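Local coordinates for protein OS-9 homolog (PDB 2YMA) that recruits misfolded glycoproteins of the endoplasmic reticulum lumen for degradation as a lectin of the HRD1 ubiquitin ligase complex, represented here by its dimerization domain, at residues N63-L66 with L70-L73; N105-N108 with A112-F115. One frame throughout, in Å; residues are numbered along the deposited sequence.

Both contacts belong to the dimerization domain. In contact 1 the last turn of helix 52-67 meets the loop that leaves it; contact 2 is the end of the hairpin formed by strands 98-106 and 112-117, whose Ile114 packs on Tyr55 and Phe58 of that helix. Their centres are about 13 Å apart, and they touch where Leu66 CD1 packs on Ile106 CD1 at 4.2 Å. Contact 1 is buried and its segments touch no other chain. Contact 2 is nearer the surface, about 14 Å from the centre of the chain, and the face of the hairpin bearing Asn105 and Glu113 meets the second subunit of the homodimer.

Contact 1: N63-L66 with L70-L73; sequences NKML and LVSL
Met65 reaches Val71 because its side chain leaves the helix extended, with CG anti to the backbone N (chi1 180°) and chi2 also anti; the bend comes only at chi3, 75°, and turns the terminal methyl round the sulfur. On the other side, Val71 holds CG1 beside its own backbone N, facing the thioether. Within these two segments CG, SD and CE of Met65 all approach that one methyl: SD lies 3.9 Å from Val71 CG1, with Met65 CG and CE scarcely farther off. The two side chains meet at a slant, in a purely apolar contact.

Leu70 meets the helix end through its backbone. Its N-H points almost straight at the carbonyl oxygen of Met65, but the bond is weak, with Leu70 N and Met65 O 3.4 Å apart. It ties the loop, a few residues past the helix end, back to the last turn. Leu70 CB comes to 4.4 Å from Met65 CG, and Leu70 CB and CG both lie 3.9 Å from Met65 O.

Around this junction, Phe25 of strand 23-28 packs on both Met65 and Leu70, while strand 14-20 adds Leu19 against Met65 and Ile17 against Leu70. Val71 is held through backbone bonds to Leu79 and rests on Phe129 of strand 129-133, so the helix end and its exit loop are pinned to the sheet together.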
ATOM      1  N   ASN A  63      -2.160 -13.564 -12.113  1.00 59.71           N
ATOM      2  CA  ASN A  63      -2.185 -15.016 -11.934  1.00 60.35           C
ATOM      3  C   ASN A  63      -0.933 -15.691 -12.464  1.00 54.36           C
ATOM      4  O   ASN A  63      -0.402 -16.600 -11.835  1.00 47.69           O
ATOM      5  CB  ASN A  63      -3.424 -15.632 -12.569  1.00 46.32           C
ATOM      6  CG  ASN A  63      -4.655 -15.446 -11.712  1.00 62.80           C
ATOM      7  OD1 ASN A  63      -4.586 -15.526 -10.486  1.00 68.42           O
ATOM      8  ND2 ASN A  63      -5.785 -15.182 -12.345  1.00 68.65           N
ATOM      9  N   LYS A  64      -0.459 -15.234 -13.616  1.00 44.92           N
ATOM     10  CA  LYS A  64       0.762 -15.781 -14.198  1.00 55.30           C
ATOM     11  C   LYS A  64       1.968 -15.456 -13.313  1.00 47.26           C
ATOM     12  O   LYS A  64       2.812 -16.317 -13.041  1.00 55.95           O
ATOM     13  CB  LYS A  64       0.979 -15.244 -15.628  1.00 46.82           C
ATOM     14  CG  LYS A  64       2.207 -15.825 -16.326  1.00 61.65           C
ATOM     15  CD  LYS A  64       1.820 -16.719 -17.495  1.00 80.34           C
ATOM     16  CE  LYS A  64       2.860 -16.612 -18.605  1.00106.36           C
ATOM     17  NZ  LYS A  64       2.427 -17.277 -19.866  1.00118.85           N
ATOM     18  N   MET A  65       2.047 -14.199 -12.886  1.00 44.51           N
ATOM     19  CA  MET A  65       3.103 -13.747 -11.989  1.00 45.96           C
ATOM     20  C   MET A  65       3.170 -14.655 -10.768  1.00 54.61           C
ATOM     21  O   MET A  65       4.253 -15.088 -10.357  1.00 49.78           O
ATOM     22  CB  MET A  65       2.830 -12.316 -11.548  1.00 49.23           C
ATOM     23  CG  MET A  65       3.861 -11.734 -10.604  1.00 42.22           C
ATOM     24  SD  MET A  65       3.385 -10.053 -10.080  1.00 49.22           S
ATOM     25  CE  MET A  65       2.089 -10.446  -8.908  1.00 50.61           C
ATOM     26  N   LEU A  66       2.005 -14.944 -10.196  1.00 43.57           N
ATOM     27  CA  LEU A  66       1.910 -15.834  -9.041  1.00 42.36           C
ATOM     28  C   LEU A  66       2.308 -17.287  -9.332  1.00 52.19           C
ATOM     29  O   LEU A  66       3.027 -17.905  -8.537  1.00 62.99           O
ATOM     30  CB  LEU A  66       0.509 -15.764  -8.431  1.00 44.22           C
ATOM     31  CG  LEU A  66       0.220 -14.401  -7.799  1.00 52.48           C
ATOM     32  CD1 LEU A  66      -1.247 -14.253  -7.404  1.00 52.12           C
ATOM     33  CD2 LEU A  66       1.136 -14.193  -6.613  1.00 44.61           C
ATOM     34  N   LEU A  70       7.255 -15.426  -8.824  1.00 53.88           N
ATOM     35  CA  LEU A  70       8.226 -14.350  -8.992  1.00 49.53           C
ATOM     36  C   LEU A  70       8.367 -13.464  -7.758  1.00 57.93           C
ATOM     37  O   LEU A  70       9.395 -12.811  -7.572  1.00 57.40           O
ATOM     38  CB  LEU A  70       7.848 -13.480 -10.196  1.00 47.08           C
ATOM     39  CG  LEU A  70       7.824 -14.206 -11.535  1.00 52.74           C
ATOM     40  CD1 LEU A  70       7.435 -13.248 -12.624  1.00 39.14           C
ATOM     41  CD2 LEU A  70       9.201 -14.801 -11.798  1.00 49.58           C
ATOM     42  N   VAL A  71       7.339 -13.404  -6.919  1.00 42.95           N
ATOM     43  CA  VAL A  71       7.433 -12.483  -5.798  1.00 46.68           C
ATOM     44  C   VAL A  71       7.596 -13.190  -4.464  1.00 59.12           C
ATOM     45  O   VAL A  71       6.971 -14.223  -4.181  1.00 49.76           O
ATOM     46  CB  VAL A  71       6.290 -11.399  -5.734  1.00 52.28           C
ATOM     47  CG1 VAL A  71       5.727 -11.066  -7.098  1.00 38.87           C
ATOM     48  CG2 VAL A  71       5.233 -11.772  -4.754  1.00 49.55           C
ATOM     49  N   SER A  72       8.474 -12.622  -3.653  1.00 46.75           N
ATOM     50  CA  SER A  72       8.719 -13.137  -2.324  1.00 52.36           C
ATOM     51  C   SER A  72       8.502 -12.030  -1.289  1.00 45.34           C
ATOM     52  O   SER A  72       8.728 -10.839  -1.563  1.00 42.88           O
ATOM     53  CB  SER A  72      10.144 -13.675  -2.233  1.00 58.73           C
ATOM     54  OG  SER A  72      11.086 -12.633  -2.422  1.00 54.70           O
ATOM     55  N   LEU A  73       8.056 -12.449  -0.110  1.00 50.40           N
ATOM     56  CA  LEU A  73       7.836 -11.571   1.031  1.00 43.66           C
ATOM     57  C   LEU A  73       9.133 -10.948   1.517  1.00 35.49           C
ATOM     58  O   LEU A  73      10.227 -11.370   1.137  1.00 62.61           O
ATOM     59  CB  LEU A  73       7.176 -12.360   2.167  1.00 53.53           C
ATOM     60  CG  LEU A  73       5.878 -13.046   1.728  1.00 55.34           C
ATOM     61  CD1 LEU A  73       5.365 -13.985   2.804  1.00 64.54           C
ATOM     62  CD2 LEU A  73       4.824 -11.989   1.351  1.00 50.66           C
TER

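Contact 2: N105-N108 with A112-F115; sequences NILN and AEIF
The flat amide of Asn105 stands on the sheet face that also carries Glu113, while Ile106 and Ala112 occupy the other. With CG anti to the backbone N (chi1 -176°), the amide rises from the sheet toward the second subunit, where its ND2 bonds OD1 of that subunit's Asn105; within the hairpin Asn105 CB lies 4.3 Å from Glu113 CB. Farther along, the Phe115 ring meets Tyr132 of the second subunit, planes at about 55°.

The backbones form an antiparallel hydrogen-bonded pair: Asn105 N to Glu113 O at 2.8 Å, and Glu113 N to Asn105 O at 2.9 Å. The same Asn105 oxygen receives a CA-H contact from Ala112 CA at 3.2 Å.

In the non-hydrogen-bonded pair, Ala112 CB sits 4.1 Å from Ile106 CG1. Beyond the strand end, Leu107 CD1 lies against Glu113 CG at 3.9 Å, and Leu107 also packs on Leu107 of the second subunit.

The bend of Glu113 at chi2 (-79°) carries its carboxylate away from the neighbouring strand, and OE1 forms a salt bridge with Lys133 NZ of the second subunit. Asn105 and Glu113 thus pair their backbones mutually, Ile106 bonds Cys85 of strand 84-92, and amide, carboxylate, leucine and phenyl ring face the dimer partner, whose lysine would probably stabilise the charged form of Glu113.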
ATOM      1  N   ASN A 105      -4.339  -6.704  -3.750  1.00 45.35           N
ATOM      2  CA  ASN A 105      -4.720  -7.037  -2.388  1.00 38.85           C
ATOM      3  C   ASN A 105      -5.175  -8.473  -2.337  1.00 42.13           C
ATOM      4  O   ASN A 105      -6.321  -8.797  -2.653  1.00 52.81           O
ATOM      5  CB  ASN A 105      -5.816  -6.090  -1.863  1.00 39.38           C
ATOM      6  CG  ASN A 105      -6.183  -6.353  -0.394  1.00 55.30           C
ATOM      7  OD1 ASN A 105      -5.504  -7.104   0.323  1.00 53.20           O
ATOM      8  ND2 ASN A 105      -7.264  -5.722   0.058  1.00 49.00           N
ATOM      9  N   ILE A 106      -4.260  -9.342  -1.949  1.00 45.91           N
ATOM     10  CA  ILE A 106      -4.584 -10.745  -1.885  1.00 46.81           C
ATOM     11  C   ILE A 106      -5.233 -11.042  -0.543  1.00 61.42           C
ATOM     12  O   ILE A 106      -4.663 -10.780   0.519  1.00 49.61           O
ATOM     13  CB  ILE A 106      -3.353 -11.590  -2.116  1.00 54.53           C
ATOM     14  CG1 ILE A 106      -2.803 -11.286  -3.508  1.00 45.80           C
ATOM     15  CG2 ILE A 106      -3.693 -13.060  -1.936  1.00 48.35           C
ATOM     16  CD1 ILE A 106      -1.568 -12.066  -3.857  1.00 58.48           C
ATOM     17  N   LEU A 107      -6.445 -11.576  -0.608  1.00 55.41           N
ATOM     18  CA  LEU A 107      -7.274 -11.720   0.572  1.00 64.44           C
ATOM     19  C   LEU A 107      -7.154 -13.123   1.141  1.00 75.93           C
ATOM     20  O   LEU A 107      -7.142 -13.311   2.358  1.00 71.67           O
ATOM     21  CB  LEU A 107      -8.714 -11.395   0.201  1.00 73.02           C
ATOM     22  CG  LEU A 107      -8.800 -10.000  -0.424  1.00 72.17           C
ATOM     23  CD1 LEU A 107     -10.049  -9.847  -1.258  1.00 74.26           C
ATOM     24  CD2 LEU A 107      -8.728  -8.930   0.646  1.00 61.46           C
ATOM     25  N   ASN A 108      -7.047 -14.092   0.237  1.00 70.01           N
ATOM     26  CA  ASN A 108      -6.856 -15.498   0.570  1.00 60.43           C
ATOM     27  C   ASN A 108      -6.423 -16.234  -0.692  1.00 72.54           C
ATOM     28  O   ASN A 108      -6.165 -15.603  -1.720  1.00 85.62           O
ATOM     29  CB  ASN A 108      -8.148 -16.099   1.119  1.00 71.04           C
ATOM     30  CG  ASN A 108      -9.358 -15.773   0.256  1.00 74.07           C
ATOM     31  OD1 ASN A 108      -9.367 -16.001  -0.963  1.00 63.89           O
ATOM     32  ND2 ASN A 108     -10.386 -15.220   0.887  1.00 60.34           N
ATOM     33  N   ALA A 112      -8.403 -11.978  -5.031  1.00 73.56           N
ATOM     34  CA  ALA A 112      -7.635 -10.748  -4.890  1.00 66.70           C
ATOM     35  C   ALA A 112      -8.458  -9.563  -5.391  1.00 68.42           C
ATOM     36  O   ALA A 112      -9.391  -9.725  -6.179  1.00 67.42           O
ATOM     37  CB  ALA A 112      -6.312 -10.844  -5.660  1.00 47.50           C
ATOM     38  N   GLU A 113      -8.112  -8.370  -4.924  1.00 64.65           N
ATOM     39  CA  GLU A 113      -8.663  -7.138  -5.468  1.00 56.63           C
ATOM     40  C   GLU A 113      -7.532  -6.352  -6.101  1.00 54.55           C
ATOM     41  O   GLU A 113      -6.486  -6.189  -5.483  1.00 56.05           O
ATOM     42  CB  GLU A 113      -9.290  -6.298  -4.355  1.00 65.50           C
ATOM     43  CG  GLU A 113     -10.552  -6.886  -3.756  1.00 75.29           C
ATOM     44  CD  GLU A 113     -11.783  -6.650  -4.616  1.00 88.45           C
ATOM     45  OE1 GLU A 113     -11.880  -5.577  -5.256  1.00 79.82           O
ATOM     46  OE2 GLU A 113     -12.659  -7.540  -4.643  1.00 94.76           O
ATOM     47  N   ILE A 114      -7.720  -5.878  -7.331  1.00 61.41           N
ATOM     48  CA  ILE A 114      -6.739  -4.975  -7.926  1.00 56.92           C
ATOM     49  C   ILE A 114      -7.329  -3.584  -8.120  1.00 58.05           C
ATOM     50  O   ILE A 114      -8.524  -3.429  -8.367  1.00 56.87           O
ATOM     51  CB  ILE A 114      -6.100  -5.524  -9.229  1.00 57.32           C
ATOM     52  CG1 ILE A 114      -7.138  -5.685 -10.336  1.00 56.08           C
ATOM     53  CG2 ILE A 114      -5.370  -6.846  -8.952  1.00 52.50           C
ATOM     54  CD1 ILE A 114      -6.616  -6.487 -11.540  1.00 49.32           C
ATOM     55  N   PHE A 115      -6.485  -2.573  -7.966  1.00 41.76           N
ATOM     56  CA  PHE A 115      -6.934  -1.198  -8.012  1.00 41.93           C
ATOM     57  C   PHE A 115      -5.844  -0.419  -8.715  1.00 49.03           C
ATOM     58  O   PHE A 115      -4.656  -0.631  -8.459  1.00 45.85           O
ATOM     59  CB  PHE A 115      -7.149  -0.668  -6.587  1.00 45.95           C
ATOM     60  CG  PHE A 115      -7.649   0.774  -6.511  1.00 56.29           C
ATOM     61  CD1 PHE A 115      -6.752   1.839  -6.457  1.00 50.74           C
ATOM     62  CD2 PHE A 115      -9.013   1.053  -6.447  1.00 58.47           C
ATOM     63  CE1 PHE A 115      -7.204   3.162  -6.370  1.00 56.63           C
ATOM     64  CE2 PHE A 115      -9.477   2.376  -6.352  1.00 63.00           C
ATOM     65  CZ  PHE A 115      -8.572   3.431  -6.322  1.00 48.38           C
TER